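Local coordinates for transmembrane protein (Bartonella henselae, PDB 3PAM) that probably serves as the peptide-binding component of an ABC-type oligopeptide transport system, at residues E139-K142 and V143-F147; Q167-N170 and R171-M174; G49-G53 and S54-S58. All coordinates share one frame; numbering follows the deposited sequence.

Interaction 1 (E139-K142 and V143-F147)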
ATOM      1  N   GLU A 139     -16.417   2.919 -11.334  1.00 54.70           N
ATOM      2  CA  GLU A 139     -15.714   1.661 -11.171  1.00 55.59           C
ATOM      3  C   GLU A 139     -14.911   1.677  -9.869  1.00 52.92           C
ATOM      4  O   GLU A 139     -14.748   0.644  -9.218  1.00 52.91           O
ATOM      5  CB  GLU A 139     -14.785   1.403 -12.370  1.00 58.46           C
ATOM      6  CG  GLU A 139     -14.257  -0.034 -12.436  1.00 62.04           C
ATOM      7  CD  GLU A 139     -13.059  -0.204 -13.369  1.00 67.54           C
ATOM      8  OE1 GLU A 139     -11.936   0.228 -12.996  1.00 67.82           O
ATOM      9  OE2 GLU A 139     -13.240  -0.790 -14.461  1.00 69.79           O
ATOM     10  N   GLU A 140     -14.392   2.849  -9.503  1.00 51.42           N
ATOM     11  CA  GLU A 140     -13.619   2.971  -8.269  1.00 48.83           C
ATOM     12  C   GLU A 140     -14.594   2.920  -7.120  1.00 47.18           C
ATOM     13  O   GLU A 140     -14.336   2.267  -6.101  1.00 45.61           O
ATOM     14  CB  GLU A 140     -12.822   4.276  -8.224  1.00 48.53           C
ATOM     15  CG  GLU A 140     -11.701   4.376  -9.269  1.00 52.17           C
ATOM     16  CD  GLU A 140     -10.756   5.550  -9.043  1.00 54.21           C
ATOM     17  OE1 GLU A 140     -11.017   6.417  -8.164  1.00 50.83           O
ATOM     18  OE2 GLU A 140      -9.735   5.607  -9.772  1.00 60.09           O
ATOM     19  N   GLU A 141     -15.735   3.591  -7.299  1.00 47.68           N
ATOM     20  CA  GLU A 141     -16.755   3.635  -6.254  1.00 46.47           C
ATOM     21  C   GLU A 141     -17.191   2.223  -5.909  1.00 46.80           C
ATOM     22  O   GLU A 141     -17.238   1.873  -4.739  1.00 45.54           O
ATOM     23  CB  GLU A 141     -17.940   4.482  -6.686  1.00 48.78           C
ATOM     24  CG  GLU A 141     -19.132   4.404  -5.766  1.00 48.85           C
ATOM     25  CD  GLU A 141     -20.313   5.158  -6.322  1.00 54.75           C
ATOM     26  OE1 GLU A 141     -20.818   4.801  -7.427  1.00 56.99           O
ATOM     27  OE2 GLU A 141     -20.740   6.121  -5.651  1.00 56.48           O
ATOM     28  N   LYS A 142     -17.468   1.401  -6.921  1.00 44.55           N
ATOM     29  CA  LYS A 142     -17.802  -0.007  -6.661  1.00 44.40           C
ATOM     30  C   LYS A 142     -16.722  -0.695  -5.824  1.00 43.06           C
ATOM     31  O   LYS A 142     -17.041  -1.369  -4.852  1.00 42.31           O
ATOM     32  CB  LYS A 142     -18.027  -0.792  -7.948  1.00 48.07           C
ATOM     33  CG  LYS A 142     -19.338  -0.516  -8.694  1.00 49.34           C
ATOM     34  CD  LYS A 142     -19.318  -1.266 -10.017  1.00 52.93           C
ATOM     35  CE  LYS A 142     -20.658  -1.190 -10.757  1.00 54.84           C
ATOM     36  NZ  LYS A 142     -20.997   0.210 -11.178  1.00 53.82           N
ATOM     37  N   VAL A 143     -15.451  -0.514  -6.186  1.00 43.38           N
ATOM     38  CA  VAL A 143     -14.361  -1.199  -5.489  1.00 41.73           C
ATOM     39  C   VAL A 143     -14.226  -0.681  -4.051  1.00 38.68           C
ATOM     40  O   VAL A 143     -13.997  -1.454  -3.114  1.00 37.22           O
ATOM     41  CB  VAL A 143     -13.001  -1.053  -6.232  1.00 43.68           C
ATOM     42  CG1 VAL A 143     -11.840  -1.625  -5.396  1.00 41.15           C
ATOM     43  CG2 VAL A 143     -13.052  -1.735  -7.573  1.00 46.87           C
ATOM     44  N   ALA A 144     -14.374   0.632  -3.899  1.00 37.57           N
ATOM     45  CA  ALA A 144     -14.295   1.280  -2.607  1.00 35.37           C
ATOM     46  C   ALA A 144     -15.460   0.844  -1.702  1.00 34.47           C
ATOM     47  O   ALA A 144     -15.295   0.707  -0.488  1.00 33.34           O
ATOM     48  CB  ALA A 144     -14.247   2.789  -2.762  1.00 34.38           C
ATOM     49  N   LEU A 145     -16.619   0.619  -2.307  1.00 35.52           N
ATOM     50  CA  LEU A 145     -17.818   0.207  -1.582  1.00 34.74           C
ATOM     51  C   LEU A 145     -17.690  -1.220  -1.100  1.00 36.01           C
ATOM     52  O   LEU A 145     -18.134  -1.550  -0.001  1.00 36.98           O
ATOM     53  CB  LEU A 145     -19.046   0.367  -2.468  1.00 35.35           C
ATOM     54  CG  LEU A 145     -19.597   1.784  -2.660  1.00 33.21           C
ATOM     55  CD1 LEU A 145     -20.594   1.796  -3.808  1.00 30.72           C
ATOM     56  CD2 LEU A 145     -20.238   2.286  -1.352  1.00 28.92           C
ATOM     57  N   ALA A 146     -17.065  -2.063  -1.911  1.00 37.00           N
ATOM     58  CA  ALA A 146     -16.717  -3.417  -1.490  1.00 37.64           C
ATOM     59  C   ALA A 146     -15.718  -3.394  -0.328  1.00 36.55           C
ATOM     60  O   ALA A 146     -15.834  -4.168   0.610  1.00 37.81           O
ATOM     61  CB  ALA A 146     -16.149  -4.198  -2.674  1.00 39.19           C
ATOM     62  N   PHE A 147     -14.730  -2.510  -0.388  1.00 35.86           N
ATOM     63  CA  PHE A 147     -13.788  -2.354   0.725  1.00 34.79           C
ATOM     64  C   PHE A 147     -14.538  -1.912   1.976  1.00 33.94           C
ATOM     65  O   PHE A 147     -14.304  -2.446   3.049  1.00 34.64           O
ATOM     66  CB  PHE A 147     -12.662  -1.379   0.362  1.00 33.35           C
ATOM     67  CG  PHE A 147     -11.484  -1.398   1.316  1.00 32.05           C
ATOM     68  CD1 PHE A 147     -11.184  -2.508   2.091  1.00 32.86           C
ATOM     69  CD2 PHE A 147     -10.648  -0.299   1.400  1.00 31.39           C
ATOM     70  CE1 PHE A 147     -10.080  -2.490   2.959  1.00 33.77           C
ATOM     71  CE2 PHE A 147      -9.547  -0.293   2.257  1.00 31.03           C
ATOM     72  CZ  PHE A 147      -9.262  -1.379   3.034  1.00 28.37           C
TER

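Interaction 2 (Q167-N170 and R171-M174)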
ATOM      1  N   GLN A 167     -12.280  19.130  -8.318  1.00 52.30           N
ATOM      2  CA  GLN A 167     -12.091  18.790  -6.914  1.00 51.46           C
ATOM      3  C   GLN A 167     -11.089  17.646  -6.735  1.00 49.33           C
ATOM      4  O   GLN A 167     -10.147  17.776  -5.959  1.00 48.67           O
ATOM      5  CB  GLN A 167     -13.416  18.441  -6.231  1.00 51.51           C
ATOM      6  CG  GLN A 167     -13.297  18.390  -4.713  1.00 51.47           C
ATOM      7  CD  GLN A 167     -14.542  17.859  -4.040  1.00 52.48           C
ATOM      8  OE1 GLN A 167     -15.558  17.629  -4.695  1.00 52.88           O
ATOM      9  NE2 GLN A 167     -14.474  17.669  -2.721  1.00 50.79           N
ATOM     10  N   TYR A 168     -11.273  16.551  -7.474  1.00 48.64           N
ATOM     11  CA  TYR A 168     -10.415  15.393  -7.304  1.00 47.39           C
ATOM     12  C   TYR A 168      -8.945  15.762  -7.519  1.00 47.92           C
ATOM     13  O   TYR A 168      -8.077  15.367  -6.728  1.00 47.08           O
ATOM     14  CB  TYR A 168     -10.846  14.237  -8.214  1.00 47.44           C
ATOM     15  CG  TYR A 168     -10.081  12.948  -7.980  1.00 45.69           C
ATOM     16  CD1 TYR A 168     -10.490  12.023  -7.005  1.00 46.20           C
ATOM     17  CD2 TYR A 168      -8.963  12.643  -8.736  1.00 45.57           C
ATOM     18  CE1 TYR A 168      -9.778  10.839  -6.792  1.00 44.29           C
ATOM     19  CE2 TYR A 168      -8.260  11.475  -8.541  1.00 45.67           C
ATOM     20  CZ  TYR A 168      -8.669  10.581  -7.573  1.00 45.30           C
ATOM     21  OH  TYR A 168      -7.939   9.439  -7.409  1.00 46.73           O
ATOM     22  N   GLN A 169      -8.667  16.506  -8.586  1.00 49.15           N
ATOM     23  CA  GLN A 169      -7.302  16.926  -8.883  1.00 49.83           C
ATOM     24  C   GLN A 169      -6.783  17.966  -7.895  1.00 49.44           C
ATOM     25  O   GLN A 169      -5.604  17.981  -7.568  1.00 48.70           O
ATOM     26  CB  GLN A 169      -7.194  17.440 -10.324  1.00 51.85           C
ATOM     27  CG  GLN A 169      -7.103  16.315 -11.359  1.00 54.09           C
ATOM     28  CD  GLN A 169      -5.759  15.603 -11.318  1.00 55.05           C
ATOM     29  OE1 GLN A 169      -5.645  14.495 -10.798  1.00 54.71           O
ATOM     30  NE2 GLN A 169      -4.729  16.251 -11.856  1.00 58.04           N
ATOM     31  N   ASN A 170      -7.661  18.840  -7.427  1.00 50.23           N
ATOM     32  CA  ASN A 170      -7.281  19.846  -6.433  1.00 51.28           C
ATOM     33  C   ASN A 170      -6.826  19.158  -5.152  1.00 49.80           C
ATOM     34  O   ASN A 170      -5.820  19.524  -4.537  1.00 50.01           O
ATOM     35  CB  ASN A 170      -8.474  20.767  -6.134  1.00 52.88           C
ATOM     36  CG  ASN A 170      -8.121  21.923  -5.201  1.00 55.37           C
ATOM     37  OD1 ASN A 170      -8.684  22.042  -4.111  1.00 56.79           O
ATOM     38  ND2 ASN A 170      -7.203  22.793  -5.636  1.00 57.83           N
ATOM     39  N   ARG A 171      -7.572  18.133  -4.781  1.00 48.42           N
ATOM     40  CA  ARG A 171      -7.361  17.450  -3.536  1.00 47.31           C
ATOM     41  C   ARG A 171      -6.164  16.509  -3.594  1.00 45.83           C
ATOM     42  O   ARG A 171      -5.429  16.401  -2.617  1.00 45.49           O
ATOM     43  CB  ARG A 171      -8.667  16.807  -3.048  1.00 47.24           C
ATOM     44  CG  ARG A 171      -9.668  17.894  -2.600  1.00 49.21           C
ATOM     45  CD  ARG A 171     -10.982  17.357  -2.068  1.00 50.77           C
ATOM     46  NE  ARG A 171     -10.805  16.346  -1.026  1.00 49.43           N
ATOM     47  CZ  ARG A 171     -11.781  15.903  -0.239  1.00 49.43           C
ATOM     48  NH1 ARG A 171     -13.008  16.386  -0.369  1.00 51.71           N
ATOM     49  NH2 ARG A 171     -11.530  14.979   0.675  1.00 45.47           N
ATOM     50  N   LEU A 172      -5.946  15.860  -4.738  1.00 44.92           N
ATOM     51  CA  LEU A 172      -4.688  15.134  -4.941  1.00 44.40           C
ATOM     52  C   LEU A 172      -3.485  16.061  -4.714  1.00 44.24           C
ATOM     53  O   LEU A 172      -2.518  15.689  -4.048  1.00 43.63           O
ATOM     54  CB  LEU A 172      -4.580  14.566  -6.352  1.00 44.70           C
ATOM     55  CG  LEU A 172      -4.806  13.082  -6.674  1.00 45.37           C
ATOM     56  CD1 LEU A 172      -4.264  12.853  -8.087  1.00 43.32           C
ATOM     57  CD2 LEU A 172      -4.196  12.076  -5.685  1.00 42.42           C
ATOM     58  N   GLY A 173      -3.566  17.258  -5.290  1.00 44.34           N
ATOM     59  CA  GLY A 173      -2.496  18.237  -5.243  1.00 45.08           C
ATOM     60  C   GLY A 173      -2.220  18.715  -3.838  1.00 45.42           C
ATOM     61  O   GLY A 173      -1.069  18.948  -3.484  1.00 45.72           O
HETATM   62  N   MSE A 174      -3.273  18.827  -3.029  1.00 47.59           N
HETATM   63  CA  MSE A 174      -3.152  19.306  -1.656  1.00 49.48           C
HETATM   64  C   MSE A 174      -2.954  18.178  -0.641  1.00 43.97           C
HETATM   65  O   MSE A 174      -2.765  18.435   0.564  1.00 46.11           O
HETATM   66  CB  MSE A 174      -4.379  20.140  -1.286  1.00 55.86           C
HETATM   67  CG  MSE A 174      -4.588  21.400  -2.131  1.00 66.02           C
HETATM   68 SE   MSE A 174      -3.072  22.638  -2.008  1.00 80.41          SE
HETATM   69  CE  MSE A 174      -3.917  24.269  -2.726  1.00 93.22           C
TER

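Interaction 3 (G49-G53 and S54-S58)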
ATOM      1  N   GLY A  49       3.362  -6.483  -5.489  1.00 48.87           N
ATOM      2  CA  GLY A  49       4.436  -5.626  -5.084  1.00 46.46           C
ATOM      3  C   GLY A  49       4.503  -4.464  -6.014  1.00 45.37           C
ATOM      4  O   GLY A  49       3.520  -4.033  -6.530  1.00 45.67           O
ATOM      5  N   TYR A  50       5.693  -3.963  -6.225  1.00 43.76           N
ATOM      6  CA  TYR A  50       5.849  -2.758  -6.978  1.00 43.46           C
ATOM      7  C   TYR A  50       6.557  -2.918  -8.294  1.00 43.78           C
ATOM      8  O   TYR A  50       6.482  -2.060  -9.097  1.00 44.40           O
ATOM      9  CB  TYR A  50       6.504  -1.705  -6.103  1.00 42.50           C
ATOM     10  CG  TYR A  50       5.613  -1.281  -4.987  1.00 42.04           C
ATOM     11  CD1 TYR A  50       4.806  -0.183  -5.118  1.00 42.76           C
ATOM     12  CD2 TYR A  50       5.554  -1.993  -3.820  1.00 39.68           C
ATOM     13  CE1 TYR A  50       3.995   0.193  -4.136  1.00 42.97           C
ATOM     14  CE2 TYR A  50       4.740  -1.619  -2.842  1.00 41.39           C
ATOM     15  CZ  TYR A  50       3.961  -0.522  -3.002  1.00 42.82           C
ATOM     16  OH  TYR A  50       3.125  -0.123  -2.025  1.00 43.93           O
ATOM     17  N   TRP A  51       7.211  -4.037  -8.531  1.00 44.08           N
ATOM     18  CA  TRP A  51       7.807  -4.261  -9.820  1.00 45.02           C
ATOM     19  C   TRP A  51       7.512  -5.678 -10.253  1.00 46.60           C
ATOM     20  O   TRP A  51       8.408  -6.405 -10.585  1.00 47.16           O
ATOM     21  CB  TRP A  51       9.301  -3.991  -9.768  1.00 44.16           C
ATOM     22  CG  TRP A  51       9.597  -2.558  -9.837  1.00 42.84           C
ATOM     23  CD1 TRP A  51       9.704  -1.826 -10.936  1.00 44.41           C
ATOM     24  CD2 TRP A  51       9.791  -1.670  -8.749  1.00 41.49           C
ATOM     25  NE1 TRP A  51       9.958  -0.550 -10.634  1.00 44.32           N
ATOM     26  CE2 TRP A  51      10.012  -0.421  -9.283  1.00 42.24           C
ATOM     27  CE3 TRP A  51       9.792  -1.815  -7.371  1.00 39.69           C
ATOM     28  CZ2 TRP A  51      10.251   0.681  -8.502  1.00 40.26           C
ATOM     29  CZ3 TRP A  51      10.030  -0.739  -6.613  1.00 37.36           C
ATOM     30  CH2 TRP A  51      10.262   0.493  -7.170  1.00 40.23           C
ATOM     31  N   ASP A  52       6.234  -6.041 -10.193  1.00 47.37           N
ATOM     32  CA  ASP A  52       5.697  -7.368 -10.561  1.00 49.35           C
ATOM     33  C   ASP A  52       5.985  -7.846 -11.985  1.00 50.95           C
ATOM     34  O   ASP A  52       5.729  -7.138 -12.953  1.00 51.45           O
ATOM     35  CB  ASP A  52       4.185  -7.434 -10.317  1.00 50.01           C
ATOM     36  CG  ASP A  52       3.821  -7.324  -8.841  1.00 50.05           C
ATOM     37  OD1 ASP A  52       4.728  -7.114  -7.997  1.00 50.09           O
ATOM     38  OD2 ASP A  52       2.621  -7.438  -8.523  1.00 49.95           O
ATOM     39  N   GLY A  53       6.498  -9.067 -12.086  1.00 51.86           N
ATOM     40  CA  GLY A  53       6.720  -9.705 -13.371  1.00 55.07           C
ATOM     41  C   GLY A  53       7.860  -9.050 -14.109  1.00 54.78           C
ATOM     42  O   GLY A  53       7.817  -8.892 -15.318  1.00 56.59           O
ATOM     43  N   SER A  54       8.869  -8.660 -13.343  1.00 52.84           N
ATOM     44  CA  SER A  54      10.077  -8.039 -13.831  1.00 52.45           C
ATOM     45  C   SER A  54      11.206  -8.694 -13.061  1.00 51.33           C
ATOM     46  O   SER A  54      10.993  -9.244 -11.975  1.00 50.57           O
ATOM     47  CB  SER A  54      10.028  -6.535 -13.549  1.00 51.10           C
ATOM     48  OG  SER A  54      11.289  -6.016 -13.148  1.00 50.33           O
ATOM     49  N   ILE A  55      12.406  -8.640 -13.621  1.00 51.52           N
ATOM     50  CA  ILE A  55      13.599  -9.104 -12.932  1.00 50.16           C
ATOM     51  C   ILE A  55      13.768  -8.198 -11.691  1.00 47.11           C
ATOM     52  O   ILE A  55      14.443  -8.550 -10.719  1.00 45.37           O
ATOM     53  CB  ILE A  55      14.828  -9.100 -13.914  1.00 51.34           C
ATOM     54  CG1 ILE A  55      15.709 -10.350 -13.741  1.00 53.43           C
ATOM     55  CG2 ILE A  55      15.601  -7.769 -13.886  1.00 49.91           C
ATOM     56  CD1 ILE A  55      16.818 -10.255 -12.699  1.00 53.03           C
ATOM     57  N   LEU A  56      13.098  -7.048 -11.715  1.00 46.35           N
ATOM     58  CA  LEU A  56      13.172  -6.085 -10.603  1.00 44.48           C
ATOM     59  C   LEU A  56      12.221  -6.383  -9.447  1.00 43.71           C
ATOM     60  O   LEU A  56      12.322  -5.756  -8.399  1.00 42.23           O
ATOM     61  CB  LEU A  56      12.938  -4.652 -11.092  1.00 44.56           C
ATOM     62  CG  LEU A  56      13.715  -4.163 -12.320  1.00 46.76           C
ATOM     63  CD1 LEU A  56      13.252  -2.759 -12.669  1.00 47.25           C
ATOM     64  CD2 LEU A  56      15.228  -4.233 -12.100  1.00 43.45           C
ATOM     65  N   SER A  57      11.296  -7.324  -9.628  1.00 45.22           N
ATOM     66  CA  SER A  57      10.398  -7.693  -8.553  1.00 44.81           C
ATOM     67  C   SER A  57      11.165  -8.463  -7.510  1.00 44.06           C
ATOM     68  O   SER A  57      12.096  -9.184  -7.845  1.00 44.47           O
ATOM     69  CB  SER A  57       9.258  -8.558  -9.064  1.00 46.73           C
ATOM     70  OG  SER A  57       8.250  -8.639  -8.075  1.00 46.72           O
ATOM     71  N   SER A  58      10.771  -8.308  -6.247  1.00 43.70           N
ATOM     72  CA  SER A  58      11.393  -9.049  -5.134  1.00 43.17           C
ATOM     73  C   SER A  58      10.568 -10.233  -4.682  1.00 44.97           C
ATOM     74  O   SER A  58      10.964 -10.962  -3.772  1.00 45.40           O
ATOM     75  CB  SER A  58      11.610  -8.148  -3.927  1.00 41.71           C
ATOM     76  OG  SER A  58      10.389  -7.859  -3.271  1.00 40.82           O
TER
HETATM   77  O   HOH W   1       7.213  -6.506  -7.312  1.00 41.99           O
HETATM   78  O   HOH W   2       6.591 -10.250  -9.190  1.00 47.84           O

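Interaction 1 (E139-K142 and V143-F147)
Successive i to i+4 amide bonds tie Glu-139 through Lys-142 to Val-143 through Ala-146, in the N-terminal half of alpha-helix 138-152. Ala-144 N donates to Glu-140 O over 2.7 Å, with a nearly straight N-H...O angle of 163°. Leu-145 N reaches Glu-141 O at 2.8 Å and Ala-146 N reaches Lys-142 O at 3.0 Å, whereas the bond from Val-143 N to Glu-139 O, at 3.3 Å, is weak.

Among the side chains, Glu-141 and Leu-145 run alongside each other and point the same way. The touch is made by methylene and methyl, Glu-141 CG lying 3.6 Å from Leu-145 CD1. Because chi1 of Glu-141 is 171°, its CG stands beside the carbonyl carbon, and the extended chain carries the carboxylate onward to a weak hydrogen bond with Thr-162 OG1. Leu-145 CG folds back over its own turn, 3.1 Å from Glu-141 O. Val-143 uses one branch, CG2, which lies 3.4 Å from Glu-139 O, while the side chain as a whole packs on Leu-255 and Tyr-256. On the same buried side, Phe-147 meets the ring of Phe-30 edge to face.

The helix belongs to the beta-alpha-beta unit formed with strands 130-135 and 157-162. Glu-140, although buried, has both carboxylate oxygens satisfied: OE2 by a salt bridge to Lys-183 and OE1 by the backbone N of Gln-136. These partners probably keep its carboxylate charged, so this part of the helix joins an apolar inner face to a compensated buried acid.

Interaction 2 (Q167-N170 and R171-M174)
Tyr-168 and Leu-172 meet on the inner side of helix 165-174, the helix of a beta-alpha-beta crossover between parallel strands 157-162 and 179-184. This is the more closely packed side, turned to the sheet: Tyr-168 CE2 approaches Leu-172 CG obliquely at 4.2 Å, and both side chains rest on Ile-180. The backbone below them is regular, with Leu-172 N bonded to Tyr-168 O at 3.0 Å and Arg-171 N to Gln-167 O at 2.9 Å.

Next to this pair, Gln-167 and Arg-171 lie side by side, their aliphatic parts touching where Gln-167 CG comes 3.7 Å from Arg-171 CD. The guanidinium finds its partners outside this turn, NH2 in a salt bridge with Glu-132 and NE on the carbonyl of Asn-176. These two bonds, at NE and NH2, probably limit its rotation.

The outer side, formed by Gln-169, Asn-170 and Met-174, is exposed and looser. Gln-169 turns back at chi2 to bring OE1 to Leu-172 CD1, 3.5 Å away. Met-174, modelled as selenomethionine, has its CG beside its own backbone N (chi1 -62°), which leaves that carbon 3.3 Å from Asn-170 O.

Interaction 3 (G49-G53 and S54-S58)
Ser-57 meets Trp-51, Asp-52 and Gly-53 through two waters, and no direct hydrogen bond joins residues 49-53 to 54-58. With chi1 at -167°, Ser-57 OG stands anti to its amide nitrogen and reaches one water at 2.5 Å and the other at 2.6 Å. The first water accepts from Trp-51 N at 2.8 Å and donates to Asp-52 OD1 at 2.6 Å; the second accepts from Gly-53 N at 3.1 Å. A single hydroxyl thus links two backbone amides and a carboxylate.

Asp-52 is itself held in place within its segment: OD1 takes Gly-49 N on its syn lone pair at 2.9 Å, while OD2 accepts from the amide of Glu-48. The apolar part of the contact lies at Trp-51, whose CB meets Leu-56 CB at 3.9 Å as the two side chains cross at a slant. The far part of the indole leads away from Leu-56; the side chain also packs on Val-239 of helix 232-249.

Gly-53 takes a left-handed backbone conformation (phi 71°) just before Ser-54. From there the backbone bond of Ser-57 N to Ser-54 O, 3.0 Å long, closes a type I beta turn within this water-bridged loop between strand 45-46 and helix 65-71.

How the interactions relate
Along the chain interaction 3 comes first, then interaction 1, then interaction 2, with no overlap. Interactions 1 and 2 are neighbours, their centres 19 Å apart and their nearest atoms about 4 Å apart without touching. Both lie on helices that link parallel strands of the six-stranded mixed sheet. Helix 138-152 packs on Ile-133 and Thr-135 of strand 130-135 and helix 165-174 on Met-134, which is consistent with the helices covering opposite faces. Interaction 3 is remote, its centre 26 Å from interaction 1 and 30 Å from interaction 2, in a loop against helix 232-249. Together they probably sample helices on both faces of the sheet and a partly buried loop of this probable solute-binding domain.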